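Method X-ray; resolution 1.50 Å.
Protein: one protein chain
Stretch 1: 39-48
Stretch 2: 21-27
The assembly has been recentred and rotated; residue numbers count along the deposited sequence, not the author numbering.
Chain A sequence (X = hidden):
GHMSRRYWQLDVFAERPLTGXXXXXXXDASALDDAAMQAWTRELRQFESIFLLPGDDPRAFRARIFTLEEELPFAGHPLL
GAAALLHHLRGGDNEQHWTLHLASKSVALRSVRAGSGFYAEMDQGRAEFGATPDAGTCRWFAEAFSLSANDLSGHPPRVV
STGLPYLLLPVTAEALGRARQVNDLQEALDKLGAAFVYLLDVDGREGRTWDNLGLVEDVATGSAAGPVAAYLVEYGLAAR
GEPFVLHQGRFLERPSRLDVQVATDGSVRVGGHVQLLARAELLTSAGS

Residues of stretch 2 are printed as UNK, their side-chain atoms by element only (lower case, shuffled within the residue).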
ATOM      1  N   ALA A  39       8.235   2.999 -10.112  1.00  8.23           N
ATOM      2  CA  ALA A  39       7.679   4.202  -9.493  1.00  8.13           C
ATOM      3  C   ALA A  39       6.147   4.187  -9.547  1.00  8.13           C
ATOM      4  O   ALA A  39       5.501   4.586  -8.586  1.00  7.85           O
ATOM      5  CB  ALA A  39       8.237   5.455 -10.134  1.00  8.49           C
ATOM      6  N   TRP A  40       5.574   3.735 -10.664  1.00  7.79           N
ATOM      7  CA  TRP A  40       4.110   3.629 -10.798  1.00  8.21           C
ATOM      8  C   TRP A  40       3.565   2.558  -9.867  1.00  8.13           C
ATOM      9  O   TRP A  40       2.469   2.700  -9.323  1.00  7.76           O
ATOM     10  CB  TRP A  40       3.691   3.340 -12.254  1.00  8.48           C
ATOM     11  CG  TRP A  40       3.420   4.552 -13.042  1.00 10.17           C
ATOM     12  CD1 TRP A  40       4.185   5.078 -14.033  1.00 11.22           C
ATOM     13  CD2 TRP A  40       2.319   5.440 -12.872  1.00 10.86           C
ATOM     14  NE1 TRP A  40       3.603   6.223 -14.522  1.00 12.80           N
ATOM     15  CE2 TRP A  40       2.456   6.469 -13.818  1.00 11.69           C
ATOM     16  CE3 TRP A  40       1.204   5.454 -12.030  1.00 10.94           C
ATOM     17  CZ2 TRP A  40       1.527   7.507 -13.936  1.00 13.43           C
ATOM     18  CZ3 TRP A  40       0.289   6.493 -12.142  1.00 12.58           C
ATOM     19  CH2 TRP A  40       0.458   7.498 -13.084  1.00 12.54           C
ATOM     20  N   THR A  41       4.316   1.482  -9.659  1.00  7.70           N
ATOM     21  CA  THR A  41       3.898   0.433  -8.729  1.00  7.48           C
ATOM     22  C   THR A  41       3.779   1.030  -7.320  1.00  8.27           C
ATOM     23  O   THR A  41       2.812   0.771  -6.598  1.00  9.03           O
ATOM     24  CB  THR A  41       4.908  -0.727  -8.778  1.00  7.54           C
ATOM     25  OG1 THR A  41       4.922  -1.292 -10.103  1.00  7.61           O
ATOM     26  CG2 THR A  41       4.469  -1.873  -7.876  1.00  7.63           C
ATOM     27  N   ARG A  42       4.760   1.839  -6.935  1.00  8.98           N
ATOM     28  CA  ARG A  42       4.756   2.503  -5.629  1.00  9.28           C
ATOM     29  C   ARG A  42       3.653   3.552  -5.545  1.00  9.54           C
ATOM     30  O   ARG A  42       3.083   3.777  -4.471  1.00 10.28           O
ATOM     31  CB  ARG A  42       6.125   3.106  -5.341  1.00  9.76           C
ATOM     32  CG  ARG A  42       7.128   2.046  -4.971  1.00 10.51           C
ATOM     33  CD  ARG A  42       8.571   2.483  -5.072  1.00 12.50           C
ATOM     34  NE  ARG A  42       9.427   1.349  -4.745  1.00 13.22           N
ATOM     35  CZ  ARG A  42      10.742   1.309  -4.930  1.00 14.76           C
ATOM     36  NH1 ARG A  42      11.387   2.349  -5.439  1.00 16.26           N
ATOM     37  NH2 ARG A  42      11.416   0.218  -4.598  1.00 15.76           N
ATOM     38  N   GLU A  43       3.340   4.183  -6.668  1.00  8.44           N
ATOM     39  CA  GLU A  43       2.245   5.150  -6.730  1.00  8.33           C
ATOM     40  C   GLU A  43       0.902   4.493  -6.406  1.00  9.08           C
ATOM     41  O   GLU A  43       0.143   5.005  -5.582  1.00  9.98           O
ATOM     42  CB  GLU A  43       2.170   5.778  -8.118  1.00  8.11           C
ATOM     43  CG  GLU A  43       1.159   6.899  -8.257  1.00  9.03           C
ATOM     44  CD  GLU A  43       1.540   8.143  -7.502  1.00  9.60           C
ATOM     45  OE1 GLU A  43       0.635   8.945  -7.226  1.00  8.85           O
ATOM     46  OE2 GLU A  43       2.745   8.355  -7.218  1.00  8.57           O
ATOM     47  N   LEU A  44       0.615   3.364  -7.039  1.00  8.81           N
ATOM     48  CA  LEU A  44      -0.708   2.770  -6.942  1.00  8.73           C
ATOM     49  C   LEU A  44      -0.895   1.906  -5.699  1.00  8.72           C
ATOM     50  O   LEU A  44      -2.028   1.651  -5.298  1.00  9.86           O
ATOM     51  CB  LEU A  44      -1.024   1.997  -8.216  1.00  8.70           C
ATOM     52  CG  LEU A  44      -1.055   2.871  -9.473  1.00  9.29           C
ATOM     53  CD1 LEU A  44      -1.512   2.064 -10.670  1.00 10.09           C
ATOM     54  CD2 LEU A  44      -1.934   4.117  -9.260  1.00 10.45           C
ATOM     55  N   ARG A  45       0.205   1.458  -5.087  1.00  8.93           N
ATOM     56  CA  ARG A  45       0.212   0.764  -3.789  1.00  9.03           C
ATOM     57  C   ARG A  45      -0.551  -0.556  -3.737  1.00  9.33           C
ATOM     58  O   ARG A  45      -0.818  -1.089  -2.657  1.00  9.47           O
ATOM     59  CB  ARG A  45      -0.234   1.720  -2.675  1.00  9.48           C
ATOM     60  CG  ARG A  45       0.687   2.906  -2.571  1.00 12.53           C
ATOM     61  CD  ARG A  45       0.141   4.004  -1.724  1.00 16.49           C
ATOM     62  NE  ARG A  45       0.008   3.603  -0.333  1.00 18.13           N
ATOM     63  CZ  ARG A  45       0.938   3.754   0.594  1.00 20.78           C
ATOM     64  NH1 ARG A  45       2.120   4.262   0.279  1.00 20.55           N
ATOM     65  NH2 ARG A  45       0.684   3.386   1.847  1.00 20.20           N
ATOM     66  N   GLN A  46      -0.872  -1.115  -4.900  1.00  9.03           N
ATOM     67  CA  GLN A  46      -1.364  -2.475  -4.954  1.00  9.08           C
ATOM     68  C   GLN A  46      -0.180  -3.406  -4.685  1.00  9.92           C
ATOM     69  O   GLN A  46       0.958  -3.046  -4.992  1.00  9.57           O
ATOM     70  CB  GLN A  46      -2.001  -2.741  -6.320  1.00  9.19           C
ATOM     71  CG  GLN A  46      -3.092  -1.740  -6.654  1.00  8.99           C
ATOM     72  CD  GLN A  46      -4.236  -1.772  -5.644  1.00  8.73           C
ATOM     73  OE1 GLN A  46      -4.819  -2.826  -5.406  1.00  8.65           O
ATOM     74  NE2 GLN A  46      -4.548  -0.616  -5.043  1.00 11.35           N
ATOM     75  N   PHE A  47      -0.438  -4.558  -4.096  1.00  9.85           N
ATOM     76  CA  PHE A  47       0.641  -5.464  -3.684  1.00 10.36           C
ATOM     77  C   PHE A  47       1.532  -5.763  -4.897  1.00 10.29           C
ATOM     78  O   PHE A  47       2.751  -5.815  -4.773  1.00 10.89           O
ATOM     79  CB  PHE A  47       0.099  -6.748  -3.056  1.00 11.57           C
ATOM     80  CG  PHE A  47       1.114  -7.505  -2.228  1.00 14.02           C
ATOM     81  CD1 PHE A  47       1.177  -7.341  -0.843  1.00 15.54           C
ATOM     82  CD2 PHE A  47       2.005  -8.379  -2.830  1.00 16.41           C
ATOM     83  CE1 PHE A  47       2.112  -8.048  -0.078  1.00 17.85           C
ATOM     84  CE2 PHE A  47       2.950  -9.079  -2.066  1.00 17.41           C
ATOM     85  CZ  PHE A  47       3.000  -8.910  -0.701  1.00 18.10           C
ATOM     86  N   GLU A  48       0.910  -5.952  -6.051  1.00 10.15           N
ATOM     87  CA  GLU A  48       1.624  -6.011  -7.328  1.00 10.34           C
ATOM     88  C   GLU A  48       0.930  -5.155  -8.378  1.00  9.91           C
ATOM     89  O   GLU A  48      -0.290  -4.973  -8.331  1.00 10.01           O
ATOM     90  CB  GLU A  48       1.714  -7.457  -7.823  1.00 11.23           C
ATOM     91  CG  GLU A  48       2.627  -8.310  -6.970  1.00 14.39           C
ATOM     92  CD  GLU A  48       2.746  -9.737  -7.441  1.00 20.91           C
ATOM     93  OE1 GLU A  48       1.776 -10.497  -7.307  1.00 24.44           O
ATOM     94  OE2 GLU A  48       3.834 -10.109  -7.930  1.00 26.51           O
ATOM     95  N   UNK A  21      -7.903  -9.968  -4.216  1.00 13.15           N
ATOM     96  CA  UNK A  21      -6.626  -9.277  -4.253  1.00 12.46           C
ATOM     97  C   UNK A  21      -6.589  -8.162  -5.304  1.00 11.83           C
ATOM     98  O   UNK A  21      -6.681  -8.442  -6.485  1.00 11.68           O
ATOM     99  o   UNK A  21      -4.004  -8.672  -3.598  1.00 16.65           O
ATOM    100  c   UNK A  21      -4.170  -9.833  -3.982  1.00 13.88           C
ATOM    101  n   UNK A  21      -3.207 -10.760  -3.903  1.00 15.31           N
ATOM    102  c   UNK A  21      -5.499 -10.284  -4.531  1.00 13.14           C
ATOM    103  N   UNK A  22      -6.417  -6.917  -4.872  1.00 10.80           N
ATOM    104  CA  UNK A  22      -6.358  -5.797  -5.786  1.00 10.05           C
ATOM    105  C   UNK A  22      -5.089  -5.808  -6.607  1.00  9.99           C
ATOM    106  O   UNK A  22      -4.019  -6.206  -6.141  1.00 11.51           O
ATOM    107  N   UNK A  23      -5.221  -5.347  -7.843  1.00  8.73           N
ATOM    108  CA  UNK A  23      -4.147  -5.359  -8.834  1.00  8.71           C
ATOM    109  C   UNK A  23      -4.296  -4.184  -9.771  1.00  8.14           C
ATOM    110  O   UNK A  23      -5.409  -3.921 -10.242  1.00  8.72           O
ATOM    111  c   UNK A  23      -3.354  -6.805 -10.875  1.00  9.52           C
ATOM    112  c   UNK A  23      -1.937  -7.100 -10.432  1.00 10.21           C
ATOM    113  c   UNK A  23      -3.887  -7.915 -11.767  1.00 10.69           C
ATOM    114  c   UNK A  23      -4.265  -6.632  -9.664  1.00  9.06           C
ATOM    115  N   UNK A  24      -3.191  -3.511 -10.103  1.00  7.47           N
ATOM    116  CA  UNK A  24      -3.179  -2.538 -11.190  1.00  7.56           C
ATOM    117  C   UNK A  24      -2.556  -3.152 -12.439  1.00  7.83           C
ATOM    118  O   UNK A  24      -1.528  -3.825 -12.359  1.00  8.01           O
ATOM    119  c   UNK A  24      -2.438  -1.288 -10.812  1.00  7.21           C
ATOM    120  N   UNK A  25      -3.193  -2.925 -13.585  1.00  7.87           N
ATOM    121  CA  UNK A  25      -2.720  -3.424 -14.871  1.00  8.06           C
ATOM    122  C   UNK A  25      -2.550  -2.267 -15.837  1.00  8.22           C
ATOM    123  O   UNK A  25      -3.478  -1.502 -16.036  1.00  8.39           O
ATOM    124  c   UNK A  25      -3.215  -4.938 -16.848  1.00  9.02           C
ATOM    125  c   UNK A  25      -4.040  -5.556 -14.548  1.00  8.70           C
ATOM    126  c   UNK A  25      -3.727  -4.409 -15.494  1.00  7.98           C
ATOM    127  N   UNK A  26      -1.368  -2.137 -16.423  1.00  8.34           N
ATOM    128  CA  UNK A  26      -1.086  -1.147 -17.455  1.00  9.12           C
ATOM    129  C   UNK A  26      -1.108  -1.931 -18.770  1.00  9.90           C
ATOM    130  O   UNK A  26      -0.237  -2.747 -19.017  1.00 10.44           O
ATOM    131  c   UNK A  26       0.277  -0.480 -17.219  1.00  9.32           C
ATOM    132  c   UNK A  26       0.324   0.440 -16.023  1.00  8.92           C
ATOM    133  c   UNK A  26       0.455   2.163 -13.841  1.00 10.21           C
ATOM    134  c   UNK A  26       0.282   0.805 -13.632  1.00 10.82           C
ATOM    135  c   UNK A  26       0.490   1.817 -16.198  1.00 11.17           C
ATOM    136  c   UNK A  26       0.225  -0.057 -14.736  1.00  8.85           C
ATOM    137  c   UNK A  26       0.568   2.662 -15.103  1.00 11.22           C
ATOM    138  N   UNK A  27      -2.113  -1.704 -19.606  1.00 11.62           N
ATOM    139  CA  UNK A  27      -2.280  -2.542 -20.796  1.00 12.27           C
ATOM    140  C   UNK A  27      -1.330  -2.222 -21.940  1.00 12.13           C
ATOM    141  O   UNK A  27      -1.167  -3.044 -22.846  1.00 12.41           O
ATOM    142  c   UNK A  27      -4.123  -1.190 -21.837  1.00 16.53           C
ATOM    143  o   UNK A  27      -4.260  -0.253 -21.046  1.00 20.75           O
ATOM    144  c   UNK A  27      -3.725  -2.518 -21.291  1.00 13.32           C
ATOM    145  o   UNK A  27      -4.320  -1.005 -23.052  1.00 20.16           O
TER
HETATM  146  O   HOH W   1      -3.197  -5.286  -3.598  1.00 14.37           O
HETATM  147  O   HOH W   2      -1.722  -7.232  -6.673  1.00 29.41           O

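Position 21 carries four side-chain atoms: two carbons, the second bearing one oxygen and one nitrogen. It makes no direct contact with stretch 1, and its CA-to-CB bond points sideways. A short side chain ending in an oxygen and a nitrogen on one carbon is an amide, so this is Asn21.

Position 22 has no side-chain atoms and is therefore Gly22. The absence matters: an ideal CB here would lie 2.4 Å from Gln46 OE1, a clash. With nothing in the way, Gln46 OE1 settles 3.2 Å from Gly22 C.

Position 23 shows four carbons, forked at the second. Its CA-to-CB bond points away from stretch 1, yet a terminal carbon comes back to Glu48. A fork one carbon beyond CB means leucine: Leu23 CD1 lies 3.4 Å from Glu48 O.

Position 24 has a single side-chain carbon, its CB, pointing toward stretch 1 and meeting Leu44 CD1 at 3.5 Å. One carbon alone is alanine: Ala24. Ala24 N, 3.9 Å from Gln46 CG, is buried without a partner anywhere in the model.

Position 25 has three carbons, forked at the first; the CA-to-CB bond points away, and the side chain stays more than 7 Å from stretch 1. Branching at CB with carbons alone gives Val25.

Position 26 has one carbon followed by a ring of six carbons, with no polar atom, and the ring packs on Trp40 and Leu44. This is Phe26. Its CZ lies 3.8 Å from Trp40 CB and its CE1 3.7 Å from Leu44 CD1. Its edge is directed at the face of the Trp40 five-membered ring in an offset edge-to-face pair, centroids 5.2 Å apart and planes at 62°.

Position 27 has two carbons, the second carrying two oxygens, a carboxylate one carbon beyond CB: Asp27. It lies beyond the strand and out of reach of stretch 1.

Trp40 and Leu44, one helical turn apart, both point toward the strand, where the alternation of directions presents Ala24 and Phe26 to them. After the helix, Arg45 takes positive phi, and the chain beyond it comes close to the strand, with Gln46 CA 5.6 Å from Leu23 CA. No direct hydrogen bond crosses here; two waters do the joining. Gly22 O accepts from water 1 at 2.8 Å and from water 2 at 2.6 Å, and these waters accept from Phe47 N at 2.9 Å and Glu48 N at 3.0 Å respectively. The rule to read is apolar packing against the helix, with water linking the backbones where the loop passes glycine.

Stretch 2, residues 21-27: NGLAVFD
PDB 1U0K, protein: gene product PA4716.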